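Local coordinates for Pab-dependent poly(a)-specific ribonuclease subunit PAN2 (Neurospora crassa, PDB 4CZW), which acts as the catalytic subunit of the Pan2-Pan3 deadenylase, trimming the poly(A) tails of mRNA exonucleolytically to 5'-AMP, at residues W537-N541 with L542-F546; H549-S552 with Q553-V557; S604-D607 with A608-A611. All coordinates share one frame; numbering follows the deposited sequence.

In the fold
All three contacts lie in the exonuclease domain and follow one another along the chain; contacts 1 and 2 also border the protease-like domain, which is predicted to be inactive. Contact 1 ends helix 529-541 and turns into strand 545-548; contact 2 opens helix 551-558 just after that strand; contact 3 is the start of helix 604-623. The centres of contact 1 and contact 2 are about 15 Å apart, those of contact 2 and contact 3 about 14 Å. Contact 2 touches both others, whereas contacts 1 and 3 do not meet. Contacts 2 and 3 bring Asp554 and Asp607, predicted ligands of the catalytic metals, to Asp445 on strand 441-451, which pairs with strand 545-548 of contact 1.

Contact 1 (W537-N541 with L542-F546); sequences WVLVN and LGCKF
Leu539 and Cys544 close the Schellman motif that ends helix 529-541 and hands the chain to strand 545-548 of the exonuclease sheet. Cys544 N reaches back to Leu539 O at 3.2 Å, almost straight down the carbonyl, while Gly543 N bonds Val540 O at 3.1 Å from well above the carbonyl plane. Gly543 makes the reversal with a phi of 98°, a backbone shape that would push a CB against the preceding carbonyl oxygen.

The tight part lies on the sheet side. Phe546, the second residue of the strand, brings its ring back against the helix end, with CZ 3.8 Å from Leu539 CB. Val540 keeps CG1 opposite its backbone N (chi1 171°), which leaves CG2 beside that N and places it 3.6 Å from Phe546 CE1; the two side chains cross at about a right angle. Leu539 CD2 also rests against Cys544 SG, and Ile442 and Ile444 of strand 441-451 pack on Phe546 as well.

The turn is the side partly open to solvent, at Leu542 and Gly543. Leu542 runs alongside Val538, pointing the same way, and CD1 of Leu542 comes to 3.8 Å from CG1 of Val538; Leu414 and Pro436 touch Leu542 too.

One turn back, the helix meets the protease-like domain, where Trp537 packs on Tyr87. Here the amide of Asn541 folds back over the indole: ND2 sits 3.2 Å above the Trp537 ring plane and bonds Trp537 O at 2.9 Å, from the face of that carbonyl opposite Asn541 N.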
loop_
_atom_site.group_PDB
_atom_site.type_symbol
_atom_site.label_atom_id
_atom_site.label_comp_id
_atom_site.label_asym_id
_atom_site.label_seq_id
_atom_site.Cartn_x
_atom_site.Cartn_y
_atom_site.Cartn_z
ATOM N N TRP A 537 7.852 11.736 -4.291
ATOM C CA TRP A 537 7.385 10.550 -5.000
ATOM C C TRP A 537 7.430 10.757 -6.510
ATOM O O TRP A 537 7.787 9.847 -7.259
ATOM C CB TRP A 537 5.965 10.184 -4.561
ATOM C CG TRP A 537 5.453 8.927 -5.197
ATOM C CD1 TRP A 537 5.762 7.645 -4.845
ATOM C CD2 TRP A 537 4.539 8.830 -6.298
ATOM N NE1 TRP A 537 5.101 6.756 -5.657
ATOM C CE2 TRP A 537 4.343 7.458 -6.558
ATOM C CE3 TRP A 537 3.869 9.768 -7.089
ATOM C CZ2 TRP A 537 3.505 7.003 -7.573
ATOM C CZ3 TRP A 537 3.038 9.314 -8.097
ATOM C CH2 TRP A 537 2.863 7.944 -8.330
ATOM N N VAL A 538 7.062 11.956 -6.950
ATOM C CA VAL A 538 7.113 12.303 -8.366
ATOM C C VAL A 538 8.558 12.305 -8.862
ATOM O O VAL A 538 8.859 11.759 -9.925
ATOM C CB VAL A 538 6.470 13.683 -8.635
ATOM C CG1 VAL A 538 6.845 14.196 -10.016
ATOM C CG2 VAL A 538 4.959 13.599 -8.490
ATOM N N LEU A 539 9.446 12.901 -8.073
ATOM C CA LEU A 539 10.860 12.994 -8.427
ATOM C C LEU A 539 11.505 11.618 -8.579
ATOM O O LEU A 539 12.391 11.431 -9.413
ATOM C CB LEU A 539 11.616 13.814 -7.379
ATOM C CG LEU A 539 11.292 15.309 -7.340
ATOM C CD1 LEU A 539 11.957 15.976 -6.148
ATOM C CD2 LEU A 539 11.712 15.982 -8.639
ATOM N N VAL A 540 11.056 10.658 -7.777
ATOM C CA VAL A 540 11.554 9.290 -7.876
ATOM C C VAL A 540 11.122 8.653 -9.194
ATOM O O VAL A 540 11.935 8.055 -9.900
ATOM C CB VAL A 540 11.061 8.419 -6.703
ATOM C CG1 VAL A 540 11.414 6.957 -6.935
ATOM C CG2 VAL A 540 11.655 8.910 -5.394
ATOM N N ASN A 541 9.842 8.796 -9.525
ATOM C CA ASN A 541 9.297 8.203 -10.743
ATOM C C ASN A 541 9.703 8.950 -12.009
ATOM O O ASN A 541 9.538 8.437 -13.116
ATOM C CB ASN A 541 7.772 8.123 -10.656
ATOM C CG ASN A 541 7.300 7.023 -9.726
ATOM O OD1 ASN A 541 7.310 5.845 -10.084
ATOM N ND2 ASN A 541 6.884 7.401 -8.523
ATOM N N LEU A 542 10.230 10.159 -11.851
ATOM C CA LEU A 542 10.767 10.898 -12.987
ATOM C C LEU A 542 12.149 10.366 -13.351
ATOM O O LEU A 542 12.654 10.616 -14.445
ATOM C CB LEU A 542 10.832 12.398 -12.684
ATOM C CG LEU A 542 9.508 13.162 -12.753
ATOM C CD1 LEU A 542 9.709 14.627 -12.400
ATOM C CD2 LEU A 542 8.881 13.025 -14.130
ATOM N N GLY A 543 12.752 9.627 -12.423
ATOM C CA GLY A 543 14.037 8.999 -12.658
ATOM C C GLY A 543 15.207 9.776 -12.089
ATOM O O GLY A 543 16.361 9.500 -12.417
ATOM N N CYS A 544 14.911 10.747 -11.231
ATOM C CA CYS A 544 15.944 11.599 -10.650
ATOM C C CYS A 544 16.902 10.819 -9.757
ATOM O O CYS A 544 16.542 9.787 -9.190
ATOM C CB CYS A 544 15.310 12.737 -9.847
ATOM S SG CYS A 544 14.306 13.869 -10.825
ATOM N N LYS A 545 18.125 11.325 -9.642
ATOM C CA LYS A 545 19.134 10.723 -8.779
ATOM C C LYS A 545 19.240 11.500 -7.472
ATOM O O LYS A 545 19.598 12.679 -7.466
ATOM C CB LYS A 545 20.489 10.681 -9.488
ATOM C CG LYS A 545 20.465 9.933 -10.810
ATOM C CD LYS A 545 21.742 10.155 -11.602
ATOM C CE LYS A 545 21.656 9.501 -12.971
ATOM N NZ LYS A 545 22.842 9.804 -13.818
ATOM N N PHE A 546 18.923 10.837 -6.366
ATOM C CA PHE A 546 18.921 11.483 -5.059
ATOM C C PHE A 546 20.304 11.447 -4.418
ATOM O O PHE A 546 20.852 10.376 -4.158
ATOM C CB PHE A 546 17.890 10.825 -4.139
ATOM C CG PHE A 546 16.467 11.174 -4.476
ATOM C CD1 PHE A 546 15.848 10.622 -5.585
ATOM C CD2 PHE A 546 15.750 12.053 -3.682
ATOM C CE1 PHE A 546 14.541 10.943 -5.899
ATOM C CE2 PHE A 546 14.441 12.376 -3.989
ATOM C CZ PHE A 546 13.836 11.821 -5.099
#

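Contact 2 (H549-S552 with Q553-V557); sequences HGLS and QDFRV
Leu551 and Phe555, one helical turn apart, carry the apolar part of this contact. Leu551 CB sits over one face of the Phe555 ring in a CH-pi contact, 4.2 Å from the ring centroid and 28° off its normal. The CD1 branch of Leu551 extends the overlap, lying 3.9 Å from Phe555 CZ. Phe555 keeps CG beside its own backbone N (chi1 -69°), which sends the ring back toward the start of the helix, where Ile560 and Val562 also touch it. With an alanine at Phe555, Leu551 CB is likely to lose the ring face it rests on, and a gap would probably open beside those two loop residues.

The backbone bonds mark the opening of helix 551-558, the helix of a beta-alpha-beta unit whose parallel strands are 545-548 and 567-569. Phe555 N to Leu551 O is the firm one, 2.9 Å and nearly straight at 177°; Gln553 N to Gly550 O and Arg556 N to Ser552 O are weak. Gly550 leads in with a positive phi, and the carboxylate of Asp569 takes up the N-H groups of Gly550 and Leu551.

Among the polar side chains, Asp554 is, by similarity, a ligand of the catalytic divalent metals. Its OD1 comes within 3.2 Å of Gly550 O, two acceptors that do not bond, while OD2 accepts from Thr446 OG1, a second-shell bond that would steady the carboxylate beside Asp445. Toward the protease-like domain, Arg556 bends at its third torsion and forms a salt bridge through NH2 with Glu42 OE2.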
loop_
_atom_site.group_PDB
_atom_site.type_symbol
_atom_site.label_atom_id
_atom_site.label_comp_id
_atom_site.label_asym_id
_atom_site.label_seq_id
_atom_site.Cartn_x
_atom_site.Cartn_y
_atom_site.Cartn_z
ATOM N N HIS A 549 23.716 12.231 2.311
ATOM C CA HIS A 549 24.603 11.515 3.219
ATOM C C HIS A 549 23.800 10.643 4.178
ATOM O O HIS A 549 23.044 11.152 5.004
ATOM C CB HIS A 549 25.475 12.497 4.003
ATOM C CG HIS A 549 26.619 11.850 4.721
ATOM N ND1 HIS A 549 27.833 11.603 4.116
ATOM C CD2 HIS A 549 26.734 11.400 5.992
ATOM C CE1 HIS A 549 28.647 11.030 4.984
ATOM N NE2 HIS A 549 28.004 10.894 6.130
ATOM N N GLY A 550 23.969 9.329 4.063
ATOM C CA GLY A 550 23.229 8.385 4.883
ATOM C C GLY A 550 21.737 8.468 4.627
ATOM O O GLY A 550 20.941 8.583 5.560
ATOM N N LEU A 551 21.359 8.401 3.355
ATOM C CA LEU A 551 19.972 8.600 2.942
ATOM C C LEU A 551 19.037 7.463 3.351
ATOM O O LEU A 551 17.818 7.602 3.260
ATOM C CB LEU A 551 19.902 8.791 1.425
ATOM C CG LEU A 551 20.441 10.115 0.880
ATOM C CD1 LEU A 551 20.298 10.165 -0.631
ATOM C CD2 LEU A 551 19.727 11.290 1.527
ATOM N N SER A 552 19.603 6.346 3.799
ATOM C CA SER A 552 18.796 5.190 4.183
ATOM C C SER A 552 17.901 5.509 5.375
ATOM O O SER A 552 16.792 4.988 5.486
ATOM C CB SER A 552 19.688 3.989 4.506
ATOM O OG SER A 552 20.422 4.203 5.699
ATOM N N GLN A 553 18.388 6.369 6.264
ATOM C CA GLN A 553 17.619 6.771 7.434
ATOM C C GLN A 553 16.536 7.771 7.045
ATOM O O GLN A 553 15.425 7.737 7.575
ATOM C CB GLN A 553 18.538 7.367 8.503
ATOM C CG GLN A 553 17.854 7.644 9.831
ATOM C CD GLN A 553 18.816 8.155 10.886
ATOM O OE1 GLN A 553 19.979 8.439 10.598
ATOM N NE2 GLN A 553 18.334 8.273 12.118
ATOM N N ASP A 554 16.870 8.660 6.114
ATOM C CA ASP A 554 15.917 9.644 5.614
ATOM C C ASP A 554 14.745 8.962 4.919
ATOM O O ASP A 554 13.589 9.183 5.277
ATOM C CB ASP A 554 16.602 10.617 4.651
ATOM C CG ASP A 554 17.667 11.458 5.329
ATOM O OD1 ASP A 554 18.819 10.989 5.439
ATOM O OD2 ASP A 554 17.352 12.593 5.745
ATOM N N PHE A 555 15.057 8.126 3.933
ATOM C CA PHE A 555 14.043 7.428 3.145
ATOM C C PHE A 555 13.110 6.582 4.008
ATOM O O PHE A 555 11.927 6.437 3.697
ATOM C CB PHE A 555 14.711 6.542 2.091
ATOM C CG PHE A 555 15.403 7.312 1.004
ATOM C CD1 PHE A 555 14.983 8.587 0.665
ATOM C CD2 PHE A 555 16.473 6.759 0.319
ATOM C CE1 PHE A 555 15.618 9.298 -0.337
ATOM C CE2 PHE A 555 17.111 7.463 -0.683
ATOM C CZ PHE A 555 16.682 8.734 -1.012
ATOM N N ARG A 556 13.646 6.026 5.087
ATOM C CA ARG A 556 12.855 5.203 5.995
ATOM C C ARG A 556 11.782 6.020 6.708
ATOM O O ARG A 556 10.631 5.593 6.813
ATOM C CB ARG A 556 13.762 4.516 7.016
ATOM C CG ARG A 556 13.023 3.972 8.224
ATOM C CD ARG A 556 13.884 3.000 9.003
ATOM N NE ARG A 556 14.051 1.737 8.291
ATOM C CZ ARG A 556 13.230 0.699 8.413
ATOM N NH1 ARG A 556 12.183 0.772 9.223
ATOM N NH2 ARG A 556 13.456 -0.413 7.727
ATOM N N VAL A 557 12.161 7.196 7.197
ATOM C CA VAL A 557 11.229 8.069 7.900
ATOM C C VAL A 557 10.318 8.788 6.906
ATOM O O VAL A 557 9.150 9.051 7.195
ATOM C CB VAL A 557 11.975 9.091 8.778
ATOM C CG1 VAL A 557 10.994 9.951 9.558
ATOM C CG2 VAL A 557 12.916 8.368 9.727
#

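Contact 3 (S604-D607 with A608-A611); sequences SIED and AQTA
Glu606 and Thr610 meet in a local contact between the first turns of helix 604-623, which packs against strands 441-451 and 471-481 in the RNase H-like exonuclease domain. Regular helical bonds hold the turns together: Ala608 N to Ser604 O, Gln609 N to Ile605 O at 3.0 Å, Thr610 N to Glu606 O and Ala611 N to Asp607 O.

The notable extra bond is made by Thr610. Its OG1 stands beside its own backbone N (chi1 -61°), and from there the hydroxyl donates to Glu606 O at 2.8 Å. Glu606 O therefore accepts twice, from Thr610 N tilted 17° from the carbonyl plane and from the hydroxyl well above it. Thr610 is buried against Leu585 and Ala589 of helix 585-592, and the bond gives its hydroxyl a partner there.

Ile605 and Gln609 lie side by side and point the same way. CG2 of Ile605 touches the amide carbon CD of Gln609 at 4.0 Å; the amide nitrogen NE2 lies along the same methyl group and donates to Gly488 O. Ile605 also packs on Arg476, Ser478 and Val480 of strand 471-481, and the small methyl group of Ala608 reaches Val480 too.

Asp607, a predicted ligand of the catalytic metals, uses its backbone to hold Ala611, and its side chain reaches Asp445 on strand 441-451. Ser604 OG is bonded to Ser478 OG close to Glu447. The helical bonds on the backbone of this turn probably fix where the Asp607 carboxylate stands beside Asp445, consistent with a two-metal site built from it, Asp445, Glu447 and Asp554.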
loop_
_atom_site.group_PDB
_atom_site.type_symbol
_atom_site.label_atom_id
_atom_site.label_comp_id
_atom_site.label_asym_id
_atom_site.label_seq_id
_atom_site.Cartn_x
_atom_site.Cartn_y
_atom_site.Cartn_z
ATOM N N SER A 604 18.897 21.659 6.933
ATOM C CA SER A 604 18.789 20.615 5.918
ATOM C C SER A 604 19.258 21.070 4.536
ATOM O O SER A 604 19.718 20.257 3.736
ATOM C CB SER A 604 17.348 20.108 5.838
ATOM O OG SER A 604 16.442 21.179 5.637
ATOM N N ILE A 605 19.140 22.365 4.256
ATOM C CA ILE A 605 19.609 22.904 2.984
ATOM C C ILE A 605 21.136 22.920 2.947
ATOM O O ILE A 605 21.747 22.530 1.951
ATOM C CB ILE A 605 19.072 24.327 2.730
ATOM C CG1 ILE A 605 17.544 24.315 2.647
ATOM C CG2 ILE A 605 19.665 24.907 1.455
ATOM C CD1 ILE A 605 16.938 25.669 2.350
ATOM N N GLU A 606 21.743 23.366 4.043
ATOM C CA GLU A 606 23.198 23.412 4.155
ATOM C C GLU A 606 23.810 22.017 4.071
ATOM O O GLU A 606 24.784 21.800 3.350
ATOM C CB GLU A 606 23.616 24.083 5.465
ATOM C CG GLU A 606 23.260 25.557 5.561
ATOM C CD GLU A 606 23.740 26.185 6.856
ATOM O OE1 GLU A 606 24.320 25.458 7.690
ATOM O OE2 GLU A 606 23.540 27.404 7.039
ATOM N N ASP A 607 23.233 21.075 4.813
ATOM C CA ASP A 607 23.719 19.699 4.828
ATOM C C ASP A 607 23.569 19.036 3.462
ATOM O O ASP A 607 24.351 18.158 3.099
ATOM C CB ASP A 607 22.981 18.883 5.890
ATOM C CG ASP A 607 23.375 19.269 7.303
ATOM O OD1 ASP A 607 23.914 20.381 7.492
ATOM O OD2 ASP A 607 23.144 18.461 8.227
ATOM N N ALA A 608 22.559 19.459 2.709
ATOM C CA ALA A 608 22.357 18.955 1.356
ATOM C C ALA A 608 23.428 19.512 0.427
ATOM O O ALA A 608 23.981 18.792 -0.405
ATOM C CB ALA A 608 20.970 19.314 0.851
ATOM N N GLN A 609 23.713 20.802 0.579
ATOM C CA GLN A 609 24.757 21.463 -0.194
ATOM C C GLN A 609 26.130 20.894 0.142
ATOM O O GLN A 609 26.993 20.777 -0.727
ATOM C CB GLN A 609 24.738 22.971 0.060
ATOM C CG GLN A 609 23.515 23.683 -0.492
ATOM C CD GLN A 609 23.392 25.105 0.018
ATOM O OE1 GLN A 609 23.820 25.417 1.129
ATOM N NE2 GLN A 609 22.805 25.976 -0.794
ATOM N N THR A 610 26.324 20.544 1.411
ATOM C CA THR A 610 27.582 19.965 1.872
ATOM C C THR A 610 27.854 18.630 1.188
ATOM O O THR A 610 28.956 18.387 0.693
ATOM C CB THR A 610 27.582 19.759 3.398
ATOM O OG1 THR A 610 27.418 21.024 4.054
ATOM C CG2 THR A 610 28.885 19.122 3.854
ATOM N N ALA A 611 26.840 17.770 1.166
ATOM C CA ALA A 611 26.951 16.462 0.528
ATOM C C ALA A 611 27.225 16.603 -0.964
ATOM O O ALA A 611 27.981 15.823 -1.541
ATOM C CB ALA A 611 25.686 15.651 0.762
#